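PDB 3MCX: SusD superfamily protein from Bacteroides thetaiotaomicron, which is of unknown function but, as a SusD family member of the outer membrane, probably helps capture glycans at the cell surface, and binds zinc ions. Local coordinates for residues 140-145 and 455-460. Sequence-based numbering, arbitrary orientation.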
loop_
_atom_site.group_PDB
_atom_site.type_symbol
_atom_site.label_atom_id
_atom_site.label_comp_id
_atom_site.label_asym_id
_atom_site.label_seq_id
_atom_site.Cartn_x
_atom_site.Cartn_y
_atom_site.Cartn_z
ATOM N N PHE A 140 -3.924 11.328 -5.420
ATOM C CA PHE A 140 -4.370 12.467 -6.196
ATOM C C PHE A 140 -4.283 13.804 -5.454
ATOM O O PHE A 140 -4.673 14.850 -5.991
ATOM C CB PHE A 140 -5.804 12.196 -6.704
ATOM C CG PHE A 140 -5.858 11.069 -7.714
ATOM C CD1 PHE A 140 -5.528 11.319 -9.029
ATOM C CD2 PHE A 140 -6.186 9.771 -7.329
ATOM C CE1 PHE A 140 -5.537 10.293 -9.994
ATOM C CE2 PHE A 140 -6.196 8.726 -8.279
ATOM C CZ PHE A 140 -5.855 9.012 -9.603
ATOM N N GLY A 141 -3.748 13.763 -4.215
ATOM C CA GLY A 141 -3.616 14.946 -3.349
ATOM C C GLY A 141 -2.200 15.042 -2.826
ATOM O O GLY A 141 -1.527 14.032 -2.606
HETATM N N MSE A 142 -1.739 16.271 -2.617
HETATM C CA MSE A 142 -0.429 16.481 -1.996
HETATM C C MSE A 142 -0.457 15.944 -0.561
HETATM O O MSE A 142 -1.506 15.904 0.074
HETATM C CB MSE A 142 -0.075 17.970 -1.989
HETATM C CG MSE A 142 0.129 18.562 -3.378
HETATM SE SE MSE A 142 1.580 17.840 -4.409
HETATM C CE MSE A 142 3.119 18.452 -3.371
ATOM N N PRO A 143 0.705 15.556 -0.035
ATOM C CA PRO A 143 0.748 14.951 1.284
ATOM C C PRO A 143 0.166 15.860 2.368
ATOM O O PRO A 143 0.454 17.047 2.432
ATOM C CB PRO A 143 2.246 14.706 1.535
ATOM C CG PRO A 143 2.873 14.790 0.233
ATOM C CD PRO A 143 2.027 15.580 -0.673
ATOM N N TYR A 144 -0.655 15.218 3.206
ATOM C CA TYR A 144 -1.297 15.946 4.306
ATOM C C TYR A 144 -0.294 16.792 5.094
ATOM O O TYR A 144 -0.565 17.941 5.451
ATOM C CB TYR A 144 -2.011 14.964 5.241
ATOM C CG TYR A 144 -2.745 15.561 6.416
ATOM C CD1 TYR A 144 -2.050 16.016 7.517
ATOM C CD2 TYR A 144 -4.132 15.644 6.439
ATOM C CE1 TYR A 144 -2.689 16.574 8.606
ATOM C CE2 TYR A 144 -4.788 16.189 7.530
ATOM C CZ TYR A 144 -4.061 16.668 8.594
ATOM O OH TYR A 144 -4.681 17.224 9.707
ATOM N N THR A 145 0.848 16.191 5.406
ATOM C CA THR A 145 1.801 16.841 6.305
ATOM C C THR A 145 2.535 18.017 5.701
ATOM O O THR A 145 3.225 18.750 6.406
ATOM C CB THR A 145 2.822 15.818 6.861
ATOM O OG1 THR A 145 3.357 15.052 5.788
ATOM C CG2 THR A 145 2.151 14.872 7.859
ATOM N N LEU A 455 5.015 19.417 -7.319
ATOM C CA LEU A 455 3.621 19.372 -7.793
ATOM C C LEU A 455 3.311 18.018 -8.389
ATOM O O LEU A 455 2.148 17.605 -8.335
ATOM C CB LEU A 455 3.304 20.483 -8.788
ATOM C CG LEU A 455 3.530 21.908 -8.334
ATOM C CD1 LEU A 455 3.235 22.871 -9.461
ATOM C CD2 LEU A 455 2.695 22.148 -7.103
ATOM N N ARG A 456 4.305 17.330 -8.963
ATOM C CA ARG A 456 4.032 16.052 -9.625
ATOM C C ARG A 456 3.727 14.889 -8.675
ATOM O O ARG A 456 3.326 13.810 -9.127
ATOM C CB ARG A 456 5.187 15.693 -10.571
ATOM C CG ARG A 456 5.415 16.718 -11.652
ATOM C CD ARG A 456 6.725 16.506 -12.383
ATOM N NE ARG A 456 7.844 16.636 -11.472
ATOM C CZ ARG A 456 9.082 16.288 -11.776
ATOM N NH1 ARG A 456 9.353 15.786 -12.985
ATOM N NH2 ARG A 456 10.064 16.466 -10.885
ATOM N N ILE A 457 3.908 15.079 -7.364
ATOM C CA ILE A 457 3.523 14.061 -6.403
ATOM C C ILE A 457 2.040 13.764 -6.479
ATOM O O ILE A 457 1.654 12.606 -6.347
ATOM C CB ILE A 457 3.888 14.437 -4.958
ATOM C CG1 ILE A 457 5.385 14.195 -4.722
ATOM C CG2 ILE A 457 3.002 13.677 -3.935
ATOM C CD1 ILE A 457 5.961 15.148 -3.698
ATOM N N ALA A 458 1.204 14.800 -6.648
ATOM C CA ALA A 458 -0.229 14.620 -6.824
ATOM C C ALA A 458 -0.474 14.241 -8.286
ATOM O O ALA A 458 -0.216 15.042 -9.194
ATOM C CB ALA A 458 -0.983 15.879 -6.431
ATOM N N LEU A 459 -0.978 13.027 -8.465
ATOM C CA LEU A 459 -1.306 12.556 -9.814
ATOM C C LEU A 459 -2.354 13.438 -10.433
ATOM O O LEU A 459 -3.189 14.008 -9.738
ATOM C CB LEU A 459 -1.808 11.115 -9.777
ATOM C CG LEU A 459 -0.783 10.056 -9.376
ATOM C CD1 LEU A 459 -1.450 8.704 -9.358
ATOM C CD2 LEU A 459 0.380 10.032 -10.348
ATOM N N PRO A 460 -2.362 13.553 -11.761
ATOM C CA PRO A 460 -3.430 14.308 -12.378
ATOM C C PRO A 460 -4.790 13.643 -12.194
ATOM O O PRO A 460 -4.894 12.440 -12.288
ATOM C CB PRO A 460 -3.048 14.355 -13.865
ATOM C CG PRO A 460 -2.229 13.145 -14.027
ATOM C CD PRO A 460 -1.507 12.881 -12.751
#
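ND2 of Asn475 is held by two hydrogen bonds, one to Phe140 O and one to Leu459 O. It ties the two segments together near the C-terminus, helped by backbone hydrogen bonding between Leu459 and Leu139, since 140-145 and 455-460 share no direct hydrogen bond. Direct contact is by packing. CB of Phe140 points away from 455-460, but with CG anti to the carbonyl carbon (chi1 -67°) the ring comes back toward Leu459 and Pro460. It crosses Leu459 obliquely, and Phe140 CD1 lies 3.8 Å from Leu459 CB. The ring edge faces the Pro460 carbonyl group, with Phe140 CE1 3.2 Å from Pro460 O. An alanine at Phe140 would probably loosen this end of the contact, because both ring contacts would go. Met142, a selenomethionine here, is bent at chi2 and chi3. This puts SE 3.8 Å from Ala458 CB and 4.1 Å from Ile457 CB. Farther along, Pro143 CD meets Ile457 CG2 at 3.9 Å, the two side chains crossing at about a right angle. The contact joins the exit of helix 115-140 to the loop between strand 449-450 and helix 463-468. Helices 44-51 and 81-106 pack on Phe140 and Leu459, while Leu425 of helix 420-426 touches Pro143 and Ile457.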